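Local coordinates for glycoside hydrolase family 81 (Clostridium thermocellum, PDB 6FOP), which probably hydrolyses the beta-1,3-glucan chains of laminarin and related polysaccharides as an endo-acting glucanase of the bacterial cellulosome, at residues Lys229-Tyr234 with Thr242-Ala247; Leu261-His266 with Asp471-His476; Asn271-Pro276 with Ser295-Tyr300. All blocks are in the same frame, centred on the assembly; numbering follows the deposited sequence. Where two conformers were deposited one is given.

Contact 1 (Lys229-Tyr234 with Thr242-Ala247); sequences KVEWSY and TTTFTA
A beta hairpin, built from strands 223-235 and 240-251, brings Val230 against Phe245 and Glu231 against Thr244 in antiparallel register. The axes of the two segments approach to 4.6 Å, their directions 163° apart. Three hydrogen-bonded pairs, Lys229 with Thr246, Glu231 with Thr244 and Ser233 with Thr242, each close a ring of two backbone bonds, such as Thr244 N to Glu231 O at 2.8 Å and Glu231 N to Thr244 O at 3.0 Å. In the non-hydrogen-bonded pairs between them the strands draw closer, and CA-H...O contacts fill in, as from Trp232 CA to Thr242 O at 3.1 Å.

The two faces differ sharply. On the face of Val230, Trp232, Thr243 and Phe245, the Val230 and Phe245 side chains lie side by side and point the same way. Val230 CG1, anti to its own carbonyl carbon (chi1 -62°), reaches the CD2-CE2 side of the Phe245 ring obliquely, 3.5 Å from CD2. Trp232 meets the other strand through CB, 3.5 Å from Thr242 O, while its indole leads away to stack on Tyr522 of helix 514-534.

The face of Lys229, Glu231, Ser233, Thr242, Thr244 and Thr246 is polar and more exposed. One water lies 2.9 Å from Glu231 OE1 and also bonds to Thr246 OG1; a second links Ser233 O to Thr242 OG1. The Lys229 chain bends off from the partner strand, and its NZ forms a salt bridge with Asp227. Strand 295-301 pairs with the far edge of 240-251, completing a three-stranded antiparallel sheet. The pattern is that of an amphipathic hairpin, its Val230-Phe245 face mostly apolar and turned to the protein, its other face polar.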
loop_
_atom_site.group_PDB
_atom_site.type_symbol
_atom_site.label_atom_id
_atom_site.label_comp_id
_atom_site.label_asym_id
_atom_site.label_seq_id
_atom_site.Cartn_x
_atom_site.Cartn_y
_atom_site.Cartn_z
ATOM N N LYS A 229 -3.272 -16.075 3.101
ATOM C CA LYS A 229 -2.099 -15.676 3.895
ATOM C C LYS A 229 -0.938 -15.281 3.026
ATOM O O LYS A 229 -0.614 -15.974 2.052
ATOM C CB LYS A 229 -1.644 -16.861 4.778
ATOM C CG LYS A 229 -2.603 -17.262 5.885
ATOM C CD LYS A 229 -2.428 -16.429 7.157
ATOM C CE LYS A 229 -3.701 -16.395 8.003
ATOM N NZ LYS A 229 -4.643 -15.377 7.402
ATOM N N VAL A 230 -0.254 -14.207 3.433
ATOM C CA VAL A 230 1.084 -13.880 2.912
ATOM C C VAL A 230 2.148 -14.140 3.956
ATOM O O VAL A 230 1.904 -13.999 5.146
ATOM C CB VAL A 230 1.207 -12.459 2.391
ATOM C CG1 VAL A 230 0.248 -12.270 1.229
ATOM C CG2 VAL A 230 0.999 -11.409 3.493
ATOM N N GLU A 231 3.326 -14.532 3.470
ATOM C CA GLU A 231 4.527 -14.618 4.295
ATOM C C GLU A 231 5.666 -14.038 3.469
ATOM O O GLU A 231 5.608 -14.060 2.239
ATOM C CB GLU A 231 4.875 -16.061 4.645
ATOM C CG GLU A 231 3.778 -16.902 5.231
ATOM C CD GLU A 231 4.150 -18.367 5.066
ATOM O OE1 GLU A 231 3.814 -19.018 4.023
ATOM O OE2 GLU A 231 4.867 -18.832 5.937
ATOM N N TRP A 232 6.691 -13.509 4.130
ATOM C CA TRP A 232 7.816 -12.901 3.413
ATOM C C TRP A 232 9.147 -13.298 4.017
ATOM O O TRP A 232 9.226 -13.667 5.193
ATOM C CB TRP A 232 7.707 -11.371 3.375
ATOM C CG TRP A 232 7.592 -10.739 4.695
ATOM C CD1 TRP A 232 8.626 -10.371 5.532
ATOM C CD2 TRP A 232 6.388 -10.376 5.370
ATOM N NE1 TRP A 232 8.126 -9.811 6.659
ATOM C CE2 TRP A 232 6.759 -9.797 6.598
ATOM C CE3 TRP A 232 5.021 -10.478 5.048
ATOM C CZ2 TRP A 232 5.815 -9.343 7.518
ATOM C CZ3 TRP A 232 4.106 -10.010 5.946
ATOM C CH2 TRP A 232 4.502 -9.456 7.172
ATOM N N SER A 233 10.187 -13.177 3.191
ATOM C CA SER A 233 11.548 -13.441 3.627
ATOM C C SER A 233 12.541 -12.548 2.893
ATOM O O SER A 233 12.531 -12.514 1.656
ATOM C CB SER A 233 11.880 -14.921 3.390
ATOM O OG SER A 233 13.219 -15.183 3.765
ATOM N N TYR A 234 13.377 -11.835 3.644
ATOM C CA TYR A 234 14.496 -11.081 3.099
ATOM C C TYR A 234 15.711 -11.986 3.182
ATOM O O TYR A 234 16.058 -12.476 4.274
ATOM C CB TYR A 234 14.732 -9.824 3.931
ATOM C CG TYR A 234 16.028 -9.083 3.659
ATOM C CD1 TYR A 234 16.398 -8.691 2.374
ATOM C CD2 TYR A 234 16.898 -8.784 4.706
ATOM C CE1 TYR A 234 17.582 -7.975 2.145
ATOM C CE2 TYR A 234 18.065 -8.079 4.499
ATOM C CZ TYR A 234 18.423 -7.699 3.225
ATOM O OH TYR A 234 19.598 -6.971 3.076
ATOM N N THR A 242 11.310 -12.305 -0.955
ATOM C CA THR A 242 10.387 -13.324 -1.397
ATOM C C THR A 242 9.082 -13.218 -0.632
ATOM O O THR A 242 9.087 -13.076 0.592
ATOM C CB THR A 242 11.001 -14.698 -1.162
ATOM O OG1 THR A 242 12.189 -14.817 -1.945
ATOM C CG2 THR A 242 10.028 -15.809 -1.574
ATOM N N THR A 243 7.976 -13.254 -1.364
ATOM C CA THR A 243 6.638 -13.285 -0.750
ATOM C C THR A 243 5.903 -14.529 -1.250
ATOM O O THR A 243 5.900 -14.788 -2.458
ATOM C CB THR A 243 5.800 -12.057 -1.128
ATOM O OG1 THR A 243 6.569 -10.868 -0.864
ATOM C CG2 THR A 243 4.505 -12.004 -0.316
ATOM N N THR A 244 5.337 -15.289 -0.315
ATOM C CA THR A 244 4.495 -16.445 -0.624
ATOM C C THR A 244 3.043 -16.065 -0.346
ATOM O O THR A 244 2.753 -15.445 0.671
ATOM C CB THR A 244 4.977 -17.677 0.176
ATOM O OG1 THR A 244 6.346 -17.923 -0.175
ATOM C CG2 THR A 244 4.200 -18.939 -0.163
ATOM N N PHE A 245 2.164 -16.430 -1.285
ATOM C CA PHE A 245 0.704 -16.225 -1.197
ATOM C C PHE A 245 0.060 -17.591 -1.135
ATOM O O PHE A 245 0.345 -18.419 -1.999
ATOM C CB PHE A 245 0.214 -15.493 -2.436
ATOM C CG PHE A 245 0.857 -14.138 -2.603
ATOM C CD1 PHE A 245 2.088 -14.014 -3.200
ATOM C CD2 PHE A 245 0.219 -13.003 -2.155
ATOM C CE1 PHE A 245 2.693 -12.765 -3.344
ATOM C CE2 PHE A 245 0.824 -11.752 -2.279
ATOM C CZ PHE A 245 2.063 -11.652 -2.864
ATOM N N THR A 246 -0.754 -17.836 -0.110
ATOM C CA THR A 246 -1.380 -19.161 0.084
ATOM C C THR A 246 -2.862 -19.010 0.354
ATOM O O THR A 246 -3.272 -18.220 1.197
ATOM C CB THR A 246 -0.699 -19.919 1.238
ATOM O OG1 THR A 246 0.709 -19.963 0.983
ATOM C CG2 THR A 246 -1.230 -21.343 1.353
ATOM N N ALA A 247 -3.664 -19.786 -0.388
ATOM C CA ALA A 247 -5.096 -19.905 -0.162
ATOM C C ALA A 247 -5.360 -21.292 0.395
ATOM O O ALA A 247 -4.839 -22.277 -0.117
ATOM C CB ALA A 247 -5.855 -19.710 -1.465
HETATM O O HOH W 1 1.790 -17.839 2.359
HETATM O O HOH W 2 14.292 -13.712 -0.502
#

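Contact 2 (Leu261-His266 with Asp471-His476); sequences LALYPH and DPYEGH
Tyr473 reaches from the turn 471-476 to the end of strand 260-263, where its OH donates to Ala262 O at 2.7 Å. The carbonyl oxygen lies near the plane of the phenol ring, but the hydroxyl approaches from above the carbonyl plane, 47° out of it. Beside this bond the two tyrosines pack closely: Tyr264 CE2 comes to the edge of the Tyr473 ring, 3.7 Å from CD1, with the two ring planes 59° apart. Tyr473 O in turn sits at the edge of the Tyr264 ring, 3.3 Å from CD2.

His266 CE1 comes close to two neighbouring backbone oxygens, 3.1 Å from Glu474 O and 3.2 Å from Tyr473 O, the latter in its ring plane. ND1 is hydrogen-bonded to Tyr534 OH of helix 514-534.

The contact is looser on the side of His266 NE2, where a water mediates: it lies 2.8 Å from NE2 and donates to Pro472 O. All eight touching residues are buried, so this looser part is a water-bridged side within the protein rather than an exposed one. Within the turn, Asp471 OD1 makes an Asx turn through Tyr473 N, extended to an Asx motif by Glu474 N.

Tyr264 OH bonds to His56 and Lys129, and Glu474 forms salt bridges with Lys129 and Arg285 while its OE1 accepts from His476 NE2 at 2.7 Å. Such a buried, paired carboxylate would be expected to stay ionised. Strand end and turn are thus joined by the Tyr473-Ala262 bond and aromatic packing, while the charge pairs tie the turn to other parts of the chain.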
loop_
_atom_site.group_PDB
_atom_site.type_symbol
_atom_site.label_atom_id
_atom_site.label_comp_id
_atom_site.label_asym_id
_atom_site.label_seq_id
_atom_site.Cartn_x
_atom_site.Cartn_y
_atom_site.Cartn_z
ATOM N N LEU A 261 -5.968 -18.863 -9.353
ATOM C CA LEU A 261 -5.540 -17.555 -8.792
ATOM C C LEU A 261 -5.242 -16.609 -9.963
ATOM O O LEU A 261 -4.633 -17.010 -10.949
ATOM C CB LEU A 261 -4.342 -17.692 -7.871
ATOM C CG LEU A 261 -4.548 -18.584 -6.650
ATOM C CD1 LEU A 261 -3.210 -18.734 -5.932
ATOM C CD2 LEU A 261 -5.583 -17.968 -5.722
ATOM N N ALA A 262 -5.719 -15.388 -9.824
ATOM C CA ALA A 262 -5.502 -14.327 -10.788
ATOM C C ALA A 262 -4.426 -13.409 -10.174
ATOM O O ALA A 262 -4.561 -12.949 -9.055
ATOM C CB ALA A 262 -6.791 -13.552 -11.059
ATOM N N LEU A 263 -3.432 -13.076 -10.997
ATOM C CA LEU A 263 -2.270 -12.287 -10.580
ATOM C C LEU A 263 -2.240 -10.969 -11.303
ATOM O O LEU A 263 -2.465 -10.918 -12.496
ATOM C CB LEU A 263 -0.971 -13.041 -10.903
ATOM C CG LEU A 263 -0.492 -14.070 -9.894
ATOM C CD1 LEU A 263 -1.487 -15.209 -9.677
ATOM C CD2 LEU A 263 0.851 -14.652 -10.339
ATOM N N TYR A 264 -1.962 -9.907 -10.552
ATOM C CA TYR A 264 -1.746 -8.599 -11.138
ATOM C C TYR A 264 -0.377 -8.524 -11.829
ATOM O O TYR A 264 0.543 -9.306 -11.494
ATOM C CB TYR A 264 -1.760 -7.568 -10.048
ATOM C CG TYR A 264 -3.062 -7.303 -9.331
ATOM C CD1 TYR A 264 -4.157 -6.760 -9.994
ATOM C CD2 TYR A 264 -3.211 -7.598 -7.970
ATOM C CE1 TYR A 264 -5.321 -6.432 -9.309
ATOM C CE2 TYR A 264 -4.352 -7.236 -7.275
ATOM C CZ TYR A 264 -5.415 -6.677 -7.941
ATOM O OH TYR A 264 -6.512 -6.309 -7.191
ATOM N N PRO A 265 -0.190 -7.550 -12.732
ATOM C CA PRO A 265 1.128 -7.391 -13.362
ATOM C C PRO A 265 2.319 -7.290 -12.408
ATOM O O PRO A 265 3.372 -7.873 -12.695
ATOM C CB PRO A 265 0.956 -6.103 -14.161
ATOM C CG PRO A 265 -0.486 -6.135 -14.555
ATOM C CD PRO A 265 -1.186 -6.664 -13.340
ATOM N N HIS A 266 2.184 -6.576 -11.290
ATOM C CA HIS A 266 3.345 -6.514 -10.387
ATOM C C HIS A 266 3.731 -7.870 -9.801
ATOM O O HIS A 266 4.840 -8.018 -9.261
ATOM C CB HIS A 266 3.150 -5.477 -9.274
ATOM C CG HIS A 266 2.244 -5.938 -8.188
ATOM N ND1 HIS A 266 0.876 -5.885 -8.316
ATOM C CD2 HIS A 266 2.494 -6.476 -6.970
ATOM C CE1 HIS A 266 0.324 -6.399 -7.240
ATOM N NE2 HIS A 266 1.283 -6.753 -6.401
ATOM N N ASP A 471 -1.910 -3.301 1.462
ATOM C CA ASP A 471 -2.744 -4.370 0.850
ATOM C C ASP A 471 -1.742 -5.369 0.242
ATOM O O ASP A 471 -1.080 -5.071 -0.757
ATOM C CB ASP A 471 -3.619 -3.760 -0.222
ATOM C CG ASP A 471 -4.524 -4.765 -0.934
ATOM O OD1 ASP A 471 -4.092 -5.929 -1.098
ATOM O OD2 ASP A 471 -5.601 -4.313 -1.408
ATOM N N PRO A 472 -1.611 -6.549 0.849
ATOM C CA PRO A 472 -0.591 -7.490 0.366
ATOM C C PRO A 472 -0.745 -7.948 -1.078
ATOM O O PRO A 472 0.240 -8.355 -1.714
ATOM C CB PRO A 472 -0.695 -8.671 1.334
ATOM C CG PRO A 472 -1.420 -8.155 2.509
ATOM C CD PRO A 472 -2.302 -7.057 2.052
ATOM N N TYR A 473 -1.978 -7.944 -1.578
ATOM C CA TYR A 473 -2.236 -8.489 -2.903
ATOM C C TYR A 473 -2.142 -7.424 -3.997
ATOM O O TYR A 473 -1.561 -7.671 -5.056
ATOM C CB TYR A 473 -3.531 -9.329 -2.980
ATOM C CG TYR A 473 -3.463 -10.466 -3.971
ATOM C CD1 TYR A 473 -3.865 -10.285 -5.295
ATOM C CD2 TYR A 473 -3.060 -11.722 -3.567
ATOM C CE1 TYR A 473 -3.810 -11.321 -6.192
ATOM C CE2 TYR A 473 -3.011 -12.772 -4.477
ATOM C CZ TYR A 473 -3.431 -12.579 -5.785
ATOM O OH TYR A 473 -3.383 -13.626 -6.696
ATOM N N GLU A 474 -2.705 -6.249 -3.748
ATOM C CA GLU A 474 -2.472 -5.149 -4.688
ATOM C C GLU A 474 -1.023 -4.661 -4.626
ATOM O O GLU A 474 -0.587 -3.983 -5.552
ATOM C CB GLU A 474 -3.426 -3.972 -4.467
ATOM C CG GLU A 474 -4.861 -4.287 -4.848
ATOM C CD GLU A 474 -5.648 -3.154 -5.454
ATOM O OE1 GLU A 474 -5.083 -2.102 -5.902
ATOM O OE2 GLU A 474 -6.891 -3.343 -5.554
ATOM N N GLY A 475 -0.324 -4.957 -3.529
ATOM C CA GLY A 475 1.069 -4.560 -3.369
ATOM C C GLY A 475 1.318 -3.111 -3.045
ATOM O O GLY A 475 2.437 -2.639 -3.231
ATOM N N HIS A 476 0.293 -2.397 -2.586
ATOM C CA HIS A 476 0.451 -1.012 -2.220
ATOM C C HIS A 476 -0.469 -0.703 -1.058
ATOM O O HIS A 476 -1.315 -1.546 -0.688
ATOM C CB HIS A 476 0.159 -0.069 -3.403
ATOM C CG HIS A 476 -1.265 -0.111 -3.842
ATOM N ND1 HIS A 476 -2.261 0.604 -3.204
ATOM C CD2 HIS A 476 -1.877 -0.865 -4.786
ATOM C CE1 HIS A 476 -3.430 0.274 -3.735
ATOM N NE2 HIS A 476 -3.216 -0.584 -4.713
HETATM O O HOH W 3 1.529 -8.548 -4.230
#

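Contact 3 (Asn271-Pro276 with Ser295-Tyr300); sequences NPHILP and SFKTVY
Asn271 and His273 carry the contact between the loop 271-276 and strand 295-301, one by hydrogen bonding and the other by its ring. Asn271 ND2 donates to Lys297 O at 3.0 Å, an almost straight bond (166° at the hydrogen) that lies in the amide plane and meets a lone pair of the carbonyl. The same side chain is also held through its amide oxygen, for OD1 accepts from His273 N at 2.8 Å in an Asx turn, and ND2 also bonds to Gln267 O. A water adds a bridge, donating to His273 O and accepting from Lys297 N.

The CH-pi interaction is made by Lys297 CE, which stands over the centre of the His273 imidazole, 3.5 Å from its centroid. The lysine chain is extended beyond CG, and NZ ends 4.2 Å from CE1 of His273. Pro272 CG covers the opposite face of the ring, offset toward the rim. Val299 CG2 approaches the imidazole obliquely, 3.6 Å from NE2.

The apolar pair is Ile274 CG2 with Phe296 CB, at 4.2 Å, their side chains pointing the same way.

Phe296 stacks on Phe245 of strand 240-251 and touches Leu261 and Leu263 of strand 260-263. Ile274 rests on Leu263 and on Trp268 of helix 265-268, while Tyr300 packs against helix 514-534, so that loop and strand together meet two neighbouring strands and two helices.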
loop_
_atom_site.group_PDB
_atom_site.type_symbol
_atom_site.label_atom_id
_atom_site.label_comp_id
_atom_site.label_asym_id
_atom_site.label_seq_id
_atom_site.Cartn_x
_atom_site.Cartn_y
_atom_site.Cartn_z
ATOM N N ASN A 271 8.255 -13.066 -13.584
ATOM C CA ASN A 271 8.192 -14.037 -12.515
ATOM C C ASN A 271 8.501 -15.430 -13.063
ATOM O O ASN A 271 7.663 -16.021 -13.735
ATOM C CB ASN A 271 6.815 -14.001 -11.855
ATOM C CG ASN A 271 6.736 -14.871 -10.610
ATOM O OD1 ASN A 271 7.505 -15.812 -10.434
ATOM N ND2 ASN A 271 5.795 -14.528 -9.728
ATOM N N PRO A 272 9.677 -15.978 -12.739
ATOM C CA PRO A 272 10.059 -17.292 -13.261
ATOM C C PRO A 272 9.498 -18.488 -12.461
ATOM O O PRO A 272 9.823 -19.636 -12.774
ATOM C CB PRO A 272 11.583 -17.238 -13.176
ATOM C CG PRO A 272 11.819 -16.506 -11.917
ATOM C CD PRO A 272 10.756 -15.423 -11.888
ATOM N N HIS A 273 8.699 -18.189 -11.438
ATOM C CA HIS A 273 8.198 -19.194 -10.489
ATOM C C HIS A 273 6.761 -19.620 -10.754
ATOM O O HIS A 273 6.188 -20.316 -9.944
ATOM C CB HIS A 273 8.339 -18.678 -9.062
ATOM C CG HIS A 273 9.720 -18.210 -8.739
ATOM N ND1 HIS A 273 10.767 -19.094 -8.604
ATOM C CD2 HIS A 273 10.250 -16.967 -8.607
ATOM C CE1 HIS A 273 11.873 -18.422 -8.339
ATOM N NE2 HIS A 273 11.588 -17.130 -8.343
ATOM N N ILE A 274 6.199 -19.192 -11.868
ATOM C CA ILE A 274 4.837 -19.536 -12.237
ATOM C C ILE A 274 4.782 -20.045 -13.683
ATOM O O ILE A 274 5.625 -19.690 -14.513
ATOM C CB ILE A 274 3.888 -18.327 -12.060
ATOM C CG1 ILE A 274 4.306 -17.131 -12.930
ATOM C CG2 ILE A 274 3.764 -17.941 -10.607
ATOM C CD1 ILE A 274 3.362 -15.961 -12.877
ATOM N N LEU A 275 3.741 -20.834 -13.969
ATOM C CA LEU A 275 3.443 -21.349 -15.309
ATOM C C LEU A 275 1.985 -21.004 -15.608
ATOM O O LEU A 275 1.101 -21.824 -15.395
ATOM C CB LEU A 275 3.702 -22.852 -15.382
ATOM C CG LEU A 275 5.172 -23.214 -15.501
ATOM C CD1 LEU A 275 5.356 -24.706 -15.319
ATOM C CD2 LEU A 275 5.728 -22.760 -16.856
ATOM N N PRO A 276 1.727 -19.800 -16.125
ATOM C CA PRO A 276 0.354 -19.354 -16.311
ATOM C C PRO A 276 -0.493 -20.267 -17.188
ATOM O O PRO A 276 -0.002 -20.893 -18.119
ATOM C CB PRO A 276 0.514 -17.985 -16.945
ATOM C CG PRO A 276 1.812 -17.513 -16.380
ATOM C CD PRO A 276 2.675 -18.729 -16.468
ATOM N N SER A 295 -0.994 -21.842 -4.053
ATOM C CA SER A 295 0.050 -20.923 -3.639
ATOM C C SER A 295 0.947 -20.546 -4.790
ATOM O O SER A 295 1.072 -21.265 -5.781
ATOM C CB SER A 295 0.886 -21.506 -2.498
ATOM O OG SER A 295 1.642 -22.604 -2.946
ATOM N N PHE A 296 1.581 -19.390 -4.628
ATOM C CA PHE A 296 2.639 -18.948 -5.525
ATOM C C PHE A 296 3.549 -17.996 -4.775
ATOM O O PHE A 296 3.222 -17.530 -3.689
ATOM C CB PHE A 296 2.076 -18.291 -6.800
ATOM C CG PHE A 296 1.414 -16.962 -6.581
ATOM C CD1 PHE A 296 0.088 -16.878 -6.208
ATOM C CD2 PHE A 296 2.118 -15.766 -6.801
ATOM C CE1 PHE A 296 -0.543 -15.671 -6.029
ATOM C CE2 PHE A 296 1.482 -14.556 -6.645
ATOM C CZ PHE A 296 0.159 -14.507 -6.227
ATOM N N LYS A 297 4.676 -17.690 -5.403
ATOM C CA LYS A 297 5.588 -16.700 -4.851
ATOM C C LYS A 297 5.955 -15.636 -5.851
ATOM O O LYS A 297 5.886 -15.848 -7.059
ATOM C CB LYS A 297 6.830 -17.335 -4.252
ATOM C CG LYS A 297 7.818 -17.936 -5.195
ATOM C CD LYS A 297 8.969 -18.528 -4.377
ATOM C CE LYS A 297 10.101 -19.004 -5.251
ATOM N NZ LYS A 297 11.184 -19.593 -4.411
ATOM N N THR A 298 6.361 -14.489 -5.304
ATOM C CA THR A 298 7.042 -13.452 -6.079
ATOM C C THR A 298 8.403 -13.274 -5.426
ATOM O O THR A 298 8.549 -13.438 -4.191
ATOM C CB THR A 298 6.280 -12.114 -6.063
ATOM O OG1 THR A 298 6.152 -11.644 -4.713
ATOM C CG2 THR A 298 4.921 -12.239 -6.702
ATOM N N VAL A 299 9.382 -12.882 -6.239
ATOM C CA VAL A 299 10.736 -12.586 -5.728
ATOM C C VAL A 299 11.187 -11.294 -6.405
ATOM O O VAL A 299 11.236 -11.211 -7.629
ATOM C CB VAL A 299 11.753 -13.716 -6.010
ATOM C CG1 VAL A 299 13.097 -13.359 -5.382
ATOM C CG2 VAL A 299 11.259 -15.041 -5.414
ATOM N N TYR A 300 11.486 -10.290 -5.583
ATOM C CA TYR A 300 11.995 -9.021 -6.066
ATOM C C TYR A 300 13.421 -8.824 -5.605
ATOM O O TYR A 300 13.790 -9.234 -4.534
ATOM C CB TYR A 300 11.130 -7.896 -5.513
ATOM C CG TYR A 300 9.641 -8.001 -5.825
ATOM C CD1 TYR A 300 9.176 -8.246 -7.108
ATOM C CD2 TYR A 300 8.699 -7.756 -4.838
ATOM C CE1 TYR A 300 7.800 -8.326 -7.379
ATOM C CE2 TYR A 300 7.342 -7.822 -5.092
ATOM C CZ TYR A 300 6.896 -8.084 -6.366
ATOM O OH TYR A 300 5.541 -8.145 -6.584
HETATM O O HOH W 4 5.258 -19.850 -7.379
#

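How the contacts relate
Contacts 1 and 3 share a sheet: strand 295-301 pairs with strand 240-251, with Phe245 N bonded to Phe296 O and Thr243 N to Thr298 O. Contact 2 is wholly buried and lies nearest the centre of the chain, whereas the other two are partly exposed. Phe245, Phe296 and Tyr473 bring all three together, Tyr473 touching both phenylalanines; His266 O also bonds to Tyr300 OH. The chemistry follows position: regular backbone pairing in contact 1, aromatic and charged side chains in the interior at contact 2, and a side-chain amide with a lysine-imidazole contact at the margin in contact 3, which is nested within the loop closed by contact 2.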